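Local coordinates for protein ZYRO0G01672p (Zygosaccharomyces rouxii, PDB 4U8T) that probably acts as a reader of N6-methyladenosine in messenger RNA, recognising the methylated base through its YTH domain, at residues Ile20-His25 with Pro66-Tyr72; Val39-Tyr44 with Phe171-Asp175; Leu58-Glu63 with Met89-Leu93; Gly81-Gly85 with Val119-Asn124. Residues are numbered along the deposited sequence.

Contact 1: Ile20-His25 with Pro66-Tyr72; sequences IHVPDH and PQGAKIY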
loop_
_atom_site.group_PDB
_atom_site.type_symbol
_atom_site.label_atom_id
_atom_site.label_comp_id
_atom_site.label_asym_id
_atom_site.label_seq_id
_atom_site.Cartn_x
_atom_site.Cartn_y
_atom_site.Cartn_z
ATOM N N ILE A 20 9.039 12.116 3.823
ATOM C CA ILE A 20 9.138 10.667 3.746
ATOM C C ILE A 20 10.519 10.299 3.293
ATOM O O ILE A 20 10.883 10.564 2.166
ATOM C CB ILE A 20 8.134 10.051 2.772
ATOM C CG1 ILE A 20 6.716 10.427 3.165
ATOM C CG2 ILE A 20 8.255 8.555 2.795
ATOM C CD1 ILE A 20 5.675 9.931 2.207
ATOM N N HIS A 21 11.295 9.681 4.162
ATOM C CA HIS A 21 12.612 9.274 3.743
ATOM C C HIS A 21 12.611 7.839 3.274
ATOM O O HIS A 21 12.382 6.910 4.052
ATOM C CB HIS A 21 13.626 9.439 4.867
ATOM C CG HIS A 21 14.909 8.722 4.600
ATOM N ND1 HIS A 21 15.770 9.096 3.590
ATOM C CD2 HIS A 21 15.461 7.634 5.183
ATOM C CE1 HIS A 21 16.798 8.269 3.564
ATOM N NE2 HIS A 21 16.636 7.376 4.523
ATOM N N VAL A 22 12.909 7.672 1.991
ATOM C CA VAL A 22 12.892 6.367 1.347
ATOM C C VAL A 22 14.296 5.772 1.291
ATOM O O VAL A 22 15.099 6.190 0.479
ATOM C CB VAL A 22 12.325 6.499 -0.095
ATOM C CG1 VAL A 22 12.215 5.168 -0.757
ATOM C CG2 VAL A 22 10.981 7.152 -0.061
ATOM N N PRO A 23 14.588 4.768 2.119
ATOM C CA PRO A 23 15.917 4.145 2.079
ATOM C C PRO A 23 16.236 3.511 0.732
ATOM O O PRO A 23 15.338 3.043 0.059
ATOM C CB PRO A 23 15.837 3.080 3.171
ATOM C CG PRO A 23 14.704 3.475 4.008
ATOM C CD PRO A 23 13.729 4.143 3.122
ATOM N N ASP A 24 17.501 3.493 0.342
ATOM C CA ASP A 24 17.872 2.918 -0.942
ATOM C C ASP A 24 17.443 1.447 -1.050
ATOM O O ASP A 24 17.298 0.762 -0.040
ATOM C CB ASP A 24 19.377 3.061 -1.159
ATOM C CG ASP A 24 19.823 4.528 -1.313
ATOM O OD1 ASP A 24 19.099 5.359 -1.910
ATOM O OD2 ASP A 24 20.921 4.856 -0.823
ATOM N N HIS A 25 17.194 1.005 -2.283
ATOM C CA HIS A 25 16.874 -0.387 -2.617
ATOM C C HIS A 25 15.511 -0.834 -2.101
ATOM O O HIS A 25 15.251 -2.026 -1.981
ATOM C CB HIS A 25 17.983 -1.313 -2.114
ATOM C CG HIS A 25 19.344 -0.818 -2.477
ATOM N ND1 HIS A 25 19.720 -0.590 -3.781
ATOM C CD2 HIS A 25 20.382 -0.415 -1.709
ATOM C CE1 HIS A 25 20.946 -0.101 -3.803
ATOM N NE2 HIS A 25 21.366 0.020 -2.558
ATOM N N PRO A 66 17.855 -5.773 1.361
ATOM C CA PRO A 66 19.068 -5.346 2.061
ATOM C C PRO A 66 18.640 -4.625 3.321
ATOM O O PRO A 66 17.509 -4.165 3.335
ATOM C CB PRO A 66 19.746 -4.422 1.068
ATOM C CG PRO A 66 18.742 -4.136 0.058
ATOM C CD PRO A 66 17.815 -5.266 -0.011
ATOM N N GLN A 67 19.500 -4.470 4.321
ATOM C CA GLN A 67 19.020 -4.150 5.668
ATOM C C GLN A 67 18.182 -2.893 5.853
ATOM O O GLN A 67 17.109 -2.941 6.466
ATOM C CB GLN A 67 20.194 -4.059 6.637
ATOM C CG GLN A 67 20.228 -5.199 7.644
ATOM C CD GLN A 67 18.943 -5.307 8.477
ATOM O OE1 GLN A 67 18.256 -4.312 8.726
ATOM N NE2 GLN A 67 18.628 -6.521 8.925
ATOM N N GLY A 68 18.651 -1.773 5.337
ATOM C CA GLY A 68 17.934 -0.543 5.570
ATOM C C GLY A 68 16.630 -0.409 4.816
ATOM O O GLY A 68 15.819 0.449 5.131
ATOM N N ALA A 69 16.434 -1.244 3.810
ATOM C CA ALA A 69 15.368 -1.011 2.863
ATOM C C ALA A 69 13.991 -1.420 3.360
ATOM O O ALA A 69 13.842 -2.283 4.220
ATOM C CB ALA A 69 15.683 -1.709 1.591
ATOM N N LYS A 70 12.977 -0.803 2.770
ATOM C CA LYS A 70 11.604 -1.031 3.176
ATOM C C LYS A 70 10.734 -1.446 2.013
ATOM O O LYS A 70 11.127 -1.336 0.860
ATOM C CB LYS A 70 11.042 0.234 3.821
ATOM C CG LYS A 70 11.672 0.599 5.174
ATOM C CD LYS A 70 11.144 1.939 5.693
ATOM C CE LYS A 70 11.829 2.381 6.991
ATOM N NZ LYS A 70 11.172 3.578 7.619
ATOM N N ILE A 71 9.533 -1.901 2.320
ATOM C CA ILE A 71 8.527 -2.121 1.285
ATOM C C ILE A 71 7.339 -1.211 1.532
ATOM O O ILE A 71 6.714 -1.251 2.578
ATOM C CB ILE A 71 8.055 -3.591 1.222
ATOM C CG1 ILE A 71 9.098 -4.441 0.517
ATOM C CG2 ILE A 71 6.766 -3.711 0.458
ATOM C CD1 ILE A 71 8.674 -5.797 0.288
ATOM N N TYR A 72 7.062 -0.361 0.553
ATOM C CA TYR A 72 5.958 0.577 0.621
ATOM C C TYR A 72 4.735 -0.003 -0.060
ATOM O O TYR A 72 4.808 -0.628 -1.098
ATOM C CB TYR A 72 6.349 1.895 -0.013
ATOM C CG TYR A 72 7.401 2.620 0.770
ATOM C CD1 TYR A 72 8.739 2.346 0.580
ATOM C CD2 TYR A 72 7.059 3.584 1.703
ATOM C CE1 TYR A 72 9.695 2.995 1.299
ATOM C CE2 TYR A 72 7.997 4.227 2.411
ATOM C CZ TYR A 72 9.327 3.938 2.209
ATOM O OH TYR A 72 10.294 4.596 2.928
#
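Tyr72 and Pro23 bury almost equal areas here, and His25 comes next. The Tyr72 side chain points toward the 20-25 segment, and its hydroxyl end comes up against the backbone of His21 to Pro23: Tyr72 OH is 3.5 Å from Val22 CA, 3.5 Å from Pro23 CD and 3.3 Å from the carbonyl oxygen His21 O. Val22 packs against the same ring, with CG1 3.9 Å from Tyr72 CE1, while Ile20 adds a looser apolar contact between its CG2 and Tyr72 CE2 at 4.4 Å. Pro23 sits further along, its CB 3.3 Å from Gly68 O and its CG 4.2 Å from Lys70 CD; the Lys70 ammonium itself reaches Glu88 in a salt bridge. In the YTH domain this joins the extended N-terminal chain before strand 27-33 to the entry of strand 71-77, two parallel neighbours of the mixed sheet, about 14 Å from the bound RNA at the nearest atoms. Ser26 OG, hydrogen-bonded to both Pro23 O and Lys70 N, links the same two parts. The 66-72 segment enters through a type I beta turn from Pro66 to Ala69, closed by Ala69 N to Pro66 O at 3.1 Å. His25 meets this turn: its CB touches Pro66 CG at 3.6 Å, and its carbonyl oxygen His25 O lies 3.6 Å from Ala69 CB.

Contact 2: Val39-Tyr44 with Phe171-Asp175; sequences VKKSFY and FLDDD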
loop_
_atom_site.group_PDB
_atom_site.type_symbol
_atom_site.label_atom_id
_atom_site.label_comp_id
_atom_site.label_asym_id
_atom_site.label_seq_id
_atom_site.Cartn_x
_atom_site.Cartn_y
_atom_site.Cartn_z
ATOM N N VAL A 39 -9.440 -1.488 4.893
ATOM C CA VAL A 39 -8.344 -0.562 4.894
ATOM C C VAL A 39 -8.337 0.178 6.192
ATOM O O VAL A 39 -7.293 0.373 6.764
ATOM C CB VAL A 39 -8.434 0.429 3.737
ATOM C CG1 VAL A 39 -7.255 1.353 3.733
ATOM C CG2 VAL A 39 -8.532 -0.317 2.441
ATOM N N LYS A 40 -9.501 0.588 6.667
ATOM C CA LYS A 40 -9.595 1.252 7.957
ATOM C C LYS A 40 -9.162 0.350 9.115
ATOM O O LYS A 40 -8.547 0.801 10.080
ATOM C CB LYS A 40 -10.998 1.758 8.224
ATOM C CG LYS A 40 -11.380 3.006 7.509
ATOM C CD LYS A 40 -12.595 3.474 8.218
ATOM C CE LYS A 40 -13.100 4.819 7.818
ATOM N NZ LYS A 40 -14.173 5.202 8.769
ATOM N N LYS A 41 -9.558 -0.911 9.050
ATOM C CA LYS A 41 -9.107 -1.881 10.014
ATOM C C LYS A 41 -7.596 -2.043 9.965
ATOM O O LYS A 41 -6.958 -2.243 10.989
ATOM C CB LYS A 41 -9.808 -3.215 9.760
ATOM C CG LYS A 41 -11.253 -3.112 10.076
ATOM C CD LYS A 41 -12.001 -4.343 9.820
ATOM C CE LYS A 41 -13.378 -4.217 10.400
ATOM N NZ LYS A 41 -14.267 -5.239 9.827
ATOM N N SER A 42 -7.017 -1.928 8.780
ATOM C CA SER A 42 -5.581 -2.003 8.666
ATOM C C SER A 42 -4.943 -0.844 9.387
ATOM O O SER A 42 -3.992 -1.021 10.128
ATOM C CB SER A 42 -5.160 -2.024 7.206
ATOM O OG SER A 42 -3.767 -2.132 7.089
ATOM N N PHE A 43 -5.507 0.344 9.222
ATOM C CA PHE A 43 -4.936 1.520 9.853
ATOM C C PHE A 43 -4.996 1.411 11.363
ATOM O O PHE A 43 -4.036 1.696 12.039
ATOM C CB PHE A 43 -5.666 2.786 9.422
ATOM C CG PHE A 43 -5.239 4.002 10.173
ATOM C CD1 PHE A 43 -4.096 4.679 9.823
ATOM C CD2 PHE A 43 -5.940 4.433 11.276
ATOM C CE1 PHE A 43 -3.685 5.773 10.526
ATOM C CE2 PHE A 43 -5.512 5.520 11.980
ATOM C CZ PHE A 43 -4.383 6.191 11.597
ATOM N N TYR A 44 -6.123 0.993 11.893
ATOM C CA TYR A 44 -6.283 0.942 13.336
ATOM C C TYR A 44 -5.575 -0.229 13.969
ATOM O O TYR A 44 -5.169 -0.138 15.094
ATOM C CB TYR A 44 -7.775 0.941 13.708
ATOM C CG TYR A 44 -8.452 2.288 13.534
ATOM C CD1 TYR A 44 -8.051 3.383 14.284
ATOM C CD2 TYR A 44 -9.430 2.486 12.575
ATOM C CE1 TYR A 44 -8.638 4.616 14.126
ATOM C CE2 TYR A 44 -10.027 3.734 12.406
ATOM C CZ TYR A 44 -9.620 4.786 13.185
ATOM O OH TYR A 44 -10.186 6.009 13.034
ATOM N N PHE A 171 -9.809 8.904 4.450
ATOM C CA PHE A 171 -10.806 8.001 4.943
ATOM C C PHE A 171 -10.900 8.127 6.459
ATOM O O PHE A 171 -11.664 7.435 7.094
ATOM C CB PHE A 171 -10.530 6.561 4.497
ATOM C CG PHE A 171 -9.238 5.985 4.985
ATOM C CD1 PHE A 171 -9.048 5.684 6.324
ATOM C CD2 PHE A 171 -8.250 5.635 4.093
ATOM C CE1 PHE A 171 -7.895 5.141 6.751
ATOM C CE2 PHE A 171 -7.090 5.071 4.529
ATOM C CZ PHE A 171 -6.916 4.820 5.847
ATOM N N LEU A 172 -10.099 9.011 7.027
ATOM C CA LEU A 172 -10.133 9.293 8.448
ATOM C C LEU A 172 -10.906 10.556 8.771
ATOM O O LEU A 172 -10.721 11.133 9.825
ATOM C CB LEU A 172 -8.722 9.407 8.998
ATOM C CG LEU A 172 -7.958 8.108 9.194
ATOM C CD1 LEU A 172 -6.581 8.390 9.710
ATOM C CD2 LEU A 172 -8.709 7.244 10.168
ATOM N N ASP A 173 -11.771 11.001 7.876
ATOM C CA ASP A 173 -12.481 12.238 8.112
ATOM C C ASP A 173 -13.786 11.994 8.863
ATOM O O ASP A 173 -14.065 12.670 9.837
ATOM C CB ASP A 173 -12.756 12.948 6.804
ATOM C CG ASP A 173 -11.507 13.355 6.103
ATOM O OD1 ASP A 173 -10.436 13.270 6.715
ATOM O OD2 ASP A 173 -11.592 13.820 4.963
ATOM N N ASP A 174 -14.572 11.008 8.451
ATOM C CA ASP A 174 -15.814 10.715 9.158
ATOM C C ASP A 174 -15.584 10.123 10.563
ATOM O O ASP A 174 -16.516 9.628 11.198
ATOM C CB ASP A 174 -16.709 9.784 8.325
ATOM C CG ASP A 174 -16.028 8.491 7.937
ATOM O OD1 ASP A 174 -15.093 8.057 8.631
ATOM O OD2 ASP A 174 -16.440 7.895 6.926
ATOM N N ASP A 175 -14.344 10.175 11.042
ATOM C CA ASP A 175 -14.035 9.824 12.422
ATOM C C ASP A 175 -13.572 11.065 13.189
ATOM O O ASP A 175 -14.385 11.832 13.699
ATOM C CB ASP A 175 -12.960 8.728 12.498
ATOM C CG ASP A 175 -13.359 7.447 11.782
ATOM O OD1 ASP A 175 -14.560 7.220 11.530
ATOM O OD2 ASP A 175 -12.459 6.638 11.501
#
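Lys40, on helix 36-45, extends its side chain along Phe171 to meet the acidic end of the chain. Its NZ donates to Asp174 OD1 at 3.0 Å and more weakly to Asp175 OD1 at 3.4 Å, so one ammonium group serves two carboxylates in a salt-bridge network and offsets the repulsion between those two oxygens. One turn later Tyr44 OH donates to Asp175 OD2 at 2.8 Å; both oxygens of Asp175 are thus engaged by the helix. Ser42 OG is satisfied elsewhere, by Ile47 O and Trp116 NE1. Beneath the polar layer the packing is hydrophobic. Phe171 lies beside the Lys40 chain, with CG of Lys40 3.7 Å from CD1 of Phe171, and touches Val39 CG1 through CE2 at 3.8 Å. Leu172 CD1 lies over the face of the Phe43 ring, 3.9 Å from its centroid, a CH-pi contact, while Trp116 meets Phe43 edge-to-face. Phe171 and Leu172 also reach Val119 of strand 111-123. A C-terminal tail without regular structure is thereby fastened by charge and aromatic packing to a helix flanking the mixed beta-sheet of the YTH domain.

Contact 3: Leu58-Glu63 with Met89-Leu93; sequences LSEAYE and MSSNL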
loop_
_atom_site.group_PDB
_atom_site.type_symbol
_atom_site.label_atom_id
_atom_site.label_comp_id
_atom_site.label_asym_id
_atom_site.label_seq_id
_atom_site.Cartn_x
_atom_site.Cartn_y
_atom_site.Cartn_z
ATOM N N LEU A 58 4.611 -10.697 -1.599
ATOM C CA LEU A 58 5.058 -9.704 -0.650
ATOM C C LEU A 58 6.030 -10.290 0.354
ATOM O O LEU A 58 6.986 -9.654 0.750
ATOM C CB LEU A 58 3.862 -9.092 0.078
ATOM C CG LEU A 58 2.835 -8.270 -0.700
ATOM C CD1 LEU A 58 1.716 -7.855 0.211
ATOM C CD2 LEU A 58 3.459 -7.066 -1.338
ATOM N N SER A 59 5.770 -11.515 0.772
ATOM C CA SER A 59 6.629 -12.189 1.732
ATOM C C SER A 59 8.013 -12.356 1.143
ATOM O O SER A 59 9.014 -12.068 1.787
ATOM C CB SER A 59 6.020 -13.527 2.135
ATOM O OG SER A 59 6.853 -14.237 3.004
ATOM N N GLU A 60 8.067 -12.811 -0.097
ATOM C CA GLU A 60 9.335 -13.001 -0.769
ATOM C C GLU A 60 10.079 -11.698 -0.984
ATOM O O GLU A 60 11.275 -11.659 -0.801
ATOM C CB GLU A 60 9.123 -13.730 -2.077
ATOM C CG GLU A 60 8.823 -15.194 -1.856
ATOM C CD GLU A 60 8.450 -15.921 -3.106
ATOM O OE1 GLU A 60 8.498 -15.305 -4.181
ATOM O OE2 GLU A 60 8.109 -17.115 -3.008
ATOM N N ALA A 61 9.384 -10.629 -1.358
ATOM C CA ALA A 61 10.045 -9.347 -1.563
ATOM C C ALA A 61 10.589 -8.767 -0.272
ATOM O O ALA A 61 11.642 -8.155 -0.264
ATOM C CB ALA A 61 9.103 -8.372 -2.195
ATOM N N TYR A 62 9.858 -8.955 0.813
ATOM C CA TYR A 62 10.251 -8.483 2.124
ATOM C C TYR A 62 11.480 -9.217 2.649
ATOM O O TYR A 62 12.374 -8.600 3.216
ATOM C CB TYR A 62 9.097 -8.635 3.086
ATOM C CG TYR A 62 9.387 -8.175 4.474
ATOM C CD1 TYR A 62 9.234 -6.866 4.827
ATOM C CD2 TYR A 62 9.798 -9.064 5.437
ATOM C CE1 TYR A 62 9.501 -6.458 6.102
ATOM C CE2 TYR A 62 10.068 -8.665 6.699
ATOM C CZ TYR A 62 9.924 -7.366 7.031
ATOM O OH TYR A 62 10.188 -6.978 8.309
ATOM N N GLU A 63 11.503 -10.541 2.513
ATOM C CA GLU A 63 12.694 -11.297 2.892
ATOM C C GLU A 63 13.943 -10.887 2.129
ATOM O O GLU A 63 15.017 -10.904 2.688
ATOM C CB GLU A 63 12.468 -12.792 2.717
ATOM C CG GLU A 63 13.666 -13.685 3.112
ATOM C CD GLU A 63 14.209 -13.494 4.531
ATOM O OE1 GLU A 63 13.490 -12.968 5.410
ATOM O OE2 GLU A 63 15.366 -13.912 4.773
HETATM N N MSE A 89 5.654 -2.228 5.240
HETATM C CA MSE A 89 5.669 -3.505 5.913
HETATM C C MSE A 89 6.585 -3.367 7.117
HETATM O O MSE A 89 7.575 -2.659 7.067
HETATM C CB MSE A 89 6.131 -4.618 4.988
HETATM C CG MSE A 89 5.149 -4.986 3.908
HETATM SE SE MSE A 89 5.612 -6.505 2.775
HETATM C CE MSE A 89 5.276 -7.937 3.971
ATOM N N SER A 90 6.244 -4.010 8.221
ATOM C CA SER A 90 7.080 -3.916 9.397
ATOM C C SER A 90 7.266 -5.309 9.956
ATOM O O SER A 90 7.798 -5.506 11.037
ATOM C CB SER A 90 6.494 -2.971 10.440
ATOM O OG SER A 90 5.211 -3.351 10.817
ATOM N N SER A 91 6.785 -6.282 9.215
ATOM C CA SER A 91 7.061 -7.644 9.543
ATOM C C SER A 91 6.894 -8.504 8.313
ATOM O O SER A 91 6.346 -8.074 7.317
ATOM C CB SER A 91 6.147 -8.115 10.660
ATOM O OG SER A 91 4.975 -8.697 10.136
ATOM N N ASN A 92 7.417 -9.716 8.374
ATOM C CA ASN A 92 7.086 -10.708 7.387
ATOM C C ASN A 92 5.748 -11.283 7.799
ATOM O O ASN A 92 5.187 -10.885 8.796
ATOM C CB ASN A 92 8.167 -11.773 7.300
ATOM C CG ASN A 92 8.224 -12.448 5.946
ATOM O OD1 ASN A 92 7.215 -12.611 5.276
ATOM N ND2 ASN A 92 9.406 -12.863 5.552
ATOM N N LEU A 93 5.232 -12.218 7.030
ATOM C CA LEU A 93 3.955 -12.826 7.334
ATOM C C LEU A 93 4.085 -13.613 8.654
ATOM O O LEU A 93 5.125 -14.182 8.950
ATOM C CB LEU A 93 3.519 -13.683 6.140
ATOM C CG LEU A 93 2.088 -14.009 5.725
ATOM C CD1 LEU A 93 1.307 -12.797 5.440
ATOM C CD2 LEU A 93 2.117 -14.833 4.475
HETATM O O HOH W 1 11.633 -12.861 7.746
#
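Leu58 opens the contact from helix 52-63: its CB lies 4.1 Å from the selenium (SE) of Met89, which is present as selenomethionine, and its side chain also reaches Phe29, Ile31 and Phe112. Ser59, on the next position, donates through OG to Asn92 OD1 at 2.8 Å. The same oxygen accepts Leu93 N at 2.7 Å, which ties the Asn92 side chain to the backbone NH of the following residue. Tyr62, one turn on from Leu58, buries the most area. Its ring packs over the chain where strand 82-94 turns a corner at Ser91, so that this helix is seated on one face of the mixed beta-sheet of the YTH domain. Tyr62 CD1 lies 3.8 Å from Met89 CB, Tyr62 CE2 3.3 Å from Asn92 N and Tyr62 OH 3.4 Å from Ser91 CA; Met89 SE, 5.2 Å from the ring centroid, makes an oblique Met-aromatic contact. At Glu63 the link is water-mediated: one water donates to Glu63 OE1 at 3.0 Å and accepts from Asn92 ND2 at 3.1 Å.

Contact 4: Gly81-Gly85 with Val119-Asn124; sequences GRFCG and VRDVHN. With nucleotides of chain G.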
loop_
_atom_site.group_PDB
_atom_site.type_symbol
_atom_site.label_atom_id
_atom_site.label_comp_id
_atom_site.label_asym_id
_atom_site.label_seq_id
_atom_site.Cartn_x
_atom_site.Cartn_y
_atom_site.Cartn_z
ATOM N N GLY A 81 -11.764 5.171 -7.587
ATOM C CA GLY A 81 -11.210 6.280 -8.330
ATOM C C GLY A 81 -10.043 7.000 -7.684
ATOM O O GLY A 81 -9.761 8.131 -8.007
ATOM N N ARG A 82 -9.374 6.362 -6.741
ATOM C CA ARG A 82 -8.291 7.027 -6.068
ATOM C C ARG A 82 -7.381 6.084 -5.314
ATOM O O ARG A 82 -7.676 4.910 -5.174
ATOM C CB ARG A 82 -8.834 8.044 -5.088
ATOM C CG ARG A 82 -9.817 7.489 -4.101
ATOM C CD ARG A 82 -10.252 8.561 -3.205
ATOM N NE ARG A 82 -11.419 8.179 -2.463
ATOM C CZ ARG A 82 -12.640 8.578 -2.747
ATOM N NH1 ARG A 82 -12.846 9.407 -3.757
ATOM N NH2 ARG A 82 -13.644 8.152 -2.004
ATOM N N PHE A 83 -6.266 6.614 -4.829
ATOM C CA PHE A 83 -5.442 5.920 -3.865
ATOM C C PHE A 83 -5.718 6.628 -2.577
ATOM O O PHE A 83 -6.184 7.746 -2.598
ATOM C CB PHE A 83 -3.957 5.934 -4.230
ATOM C CG PHE A 83 -3.582 4.929 -5.280
ATOM C CD1 PHE A 83 -4.051 5.050 -6.570
ATOM C CD2 PHE A 83 -2.794 3.856 -4.970
ATOM C CE1 PHE A 83 -3.743 4.147 -7.517
ATOM C CE2 PHE A 83 -2.470 2.936 -5.925
ATOM C CZ PHE A 83 -2.951 3.076 -7.204
ATOM N N CYS A 84 -5.549 5.946 -1.457
ATOM C CA CYS A 84 -6.003 6.498 -0.210
ATOM C C CYS A 84 -4.987 6.459 0.892
ATOM O O CYS A 84 -5.291 6.810 1.981
ATOM C CB CYS A 84 -7.270 5.788 0.243
ATOM S SG CYS A 84 -7.186 4.033 0.603
ATOM N N GLY A 85 -3.776 6.030 0.626
ATOM C CA GLY A 85 -2.775 6.035 1.665
ATOM C C GLY A 85 -1.541 5.218 1.401
ATOM O O GLY A 85 -1.454 4.541 0.389
ATOM N N VAL A 119 -2.194 9.014 5.222
ATOM C CA VAL A 119 -3.596 8.743 5.017
ATOM C C VAL A 119 -4.159 9.930 4.283
ATOM O O VAL A 119 -4.351 10.979 4.864
ATOM C CB VAL A 119 -4.361 8.520 6.346
ATOM C CG1 VAL A 119 -5.830 8.367 6.095
ATOM C CG2 VAL A 119 -3.853 7.316 7.077
ATOM N N ARG A 120 -4.424 9.772 3.006
ATOM C CA ARG A 120 -4.892 10.880 2.203
ATOM C C ARG A 120 -5.347 10.417 0.847
ATOM O O ARG A 120 -4.735 9.561 0.262
ATOM C CB ARG A 120 -3.804 11.925 2.025
ATOM C CG ARG A 120 -3.989 12.684 0.733
ATOM C CD ARG A 120 -2.906 13.603 0.370
ATOM N NE ARG A 120 -3.406 14.447 -0.686
ATOM C CZ ARG A 120 -2.811 15.552 -1.097
ATOM N NH1 ARG A 120 -3.351 16.266 -2.067
ATOM N NH2 ARG A 120 -1.690 15.951 -0.527
ATOM N N ASP A 121 -6.431 10.993 0.347
ATOM C CA ASP A 121 -6.901 10.678 -0.993
ATOM C C ASP A 121 -6.072 11.351 -2.061
ATOM O O ASP A 121 -5.750 12.521 -1.955
ATOM C CB ASP A 121 -8.354 11.084 -1.161
ATOM C CG ASP A 121 -9.293 10.190 -0.417
ATOM O OD1 ASP A 121 -8.830 9.349 0.348
ATOM O OD2 ASP A 121 -10.508 10.312 -0.607
ATOM N N VAL A 122 -5.763 10.600 -3.107
ATOM C CA VAL A 122 -5.144 11.114 -4.306
ATOM C C VAL A 122 -5.916 10.570 -5.467
ATOM O O VAL A 122 -6.056 9.386 -5.578
ATOM C CB VAL A 122 -3.676 10.699 -4.453
ATOM C CG1 VAL A 122 -3.146 11.101 -5.808
ATOM C CG2 VAL A 122 -2.862 11.297 -3.387
ATOM N N HIS A 123 -6.430 11.432 -6.329
ATOM C CA HIS A 123 -7.329 10.988 -7.376
ATOM C C HIS A 123 -6.597 10.325 -8.507
ATOM O O HIS A 123 -5.488 10.714 -8.820
ATOM C CB HIS A 123 -8.136 12.155 -7.913
ATOM C CG HIS A 123 -9.108 12.706 -6.928
ATOM N ND1 HIS A 123 -8.908 13.905 -6.279
ATOM C CD2 HIS A 123 -10.257 12.196 -6.432
ATOM C CE1 HIS A 123 -9.910 14.124 -5.449
ATOM N NE2 HIS A 123 -10.738 13.098 -5.519
ATOM N N ASN A 124 -7.227 9.333 -9.130
ATOM C CA ASN A 124 -6.632 8.657 -10.268
ATOM C C ASN A 124 -6.202 9.575 -11.401
ATOM O O ASN A 124 -5.200 9.318 -12.039
ATOM C CB ASN A 124 -7.571 7.606 -10.812
ATOM C CG ASN A 124 -7.532 6.340 -10.011
ATOM O OD1 ASN A 124 -6.703 6.182 -9.126
ATOM N ND2 ASN A 124 -8.408 5.410 -10.340
ATOM P P U G 7 -11.165 4.560 -12.638
ATOM O OP1 U G 7 -10.626 5.849 -12.179
ATOM O OP2 U G 7 -12.026 3.760 -11.766
ATOM O "O5'" U G 7 -11.925 4.754 -14.008
ATOM C "C5'" U G 7 -11.506 5.741 -14.943
ATOM C "C4'" U G 7 -12.442 5.774 -16.119
ATOM O "O4'" U G 7 -12.653 4.423 -16.596
ATOM C "C3'" U G 7 -13.819 6.356 -15.793
ATOM O "O3'" U G 7 -14.175 7.324 -16.778
ATOM C "C2'" U G 7 -14.763 5.156 -15.867
ATOM O "O2'" U G 7 -16.062 5.445 -16.331
ATOM C "C1'" U G 7 -14.026 4.190 -16.789
ATOM N N1 U G 7 -14.308 2.785 -16.495
ATOM C C2 U G 7 -14.762 1.994 -17.519
ATOM O O2 U G 7 -14.928 2.422 -18.646
ATOM N N3 U G 7 -15.020 0.696 -17.160
ATOM C C4 U G 7 -14.875 0.139 -15.907
ATOM O O4 U G 7 -15.142 -1.047 -15.732
ATOM C C5 U G 7 -14.395 1.031 -14.907
ATOM C C6 U G 7 -14.135 2.296 -15.228
HETATM O O HOH W 2 -7.325 8.668 2.541
#
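Phe83 and Val122 form an antiparallel hydrogen-bonded pair, with Phe83 N to Val122 O and Val122 N to Phe83 O both at 2.9 Å. Asn124 N donates to Gly81 O at 3.0 Å, closing the end of the ladder, and at the other end Arg120 N reaches Cys84 O at 3.3 Å. The salt bridge from Arg82 NE to Asp121 OD2, 3.0 Å, is purely electrostatic, because the oxygen stands over the guanidinium face. Cys84 faces both Arg120 and Asp121, so the register slips by one residue, as in a beta bulge; a water donates to Cys84 O at 2.8 Å and to Asp121 OD1 at 2.7 Å. Both glycines suit their backbones: Gly81 has phi +70°, and a side chain at Gly85 would collide with the carbonyl oxygen of Cys84. Phe83 and Val122 turn to the same face of the sheet and both pack on Phe161 of helix 151-161; Val119 meets Phe43 and Phe171. Beyond the strands, Asn124 ND2 donates to the phosphate oxygen OP1 of U7 of RNA chain G at 2.9 Å. An antiparallel strand pair of the YTH sheet thus ends at an RNA backbone contact.

Overall arrangement
From the N terminus, contact 1 opens at 20-25, contact 2 at helix residues 39-44 and contact 3 at 58-63. The first to close is contact 1, at 66-72, so it crosses both contacts 2 and 3. Contact 4 opens at 81-85 before contact 3 closes at 89-93, and these two cross as well, sharing strand 82-94 on opposite sides of the chain's centre. Contact 4 closes at 119-124, in series with contact 1. Contact 2 closes last, at 171-175, nesting contacts 3 and 4 within its loop. Ile71 joins contacts 1 and 3 by packing on Tyr62, and Val119 joins contacts 2 and 4, so helices 36-45 and 52-63 and the C-terminal tail bear on one sheet.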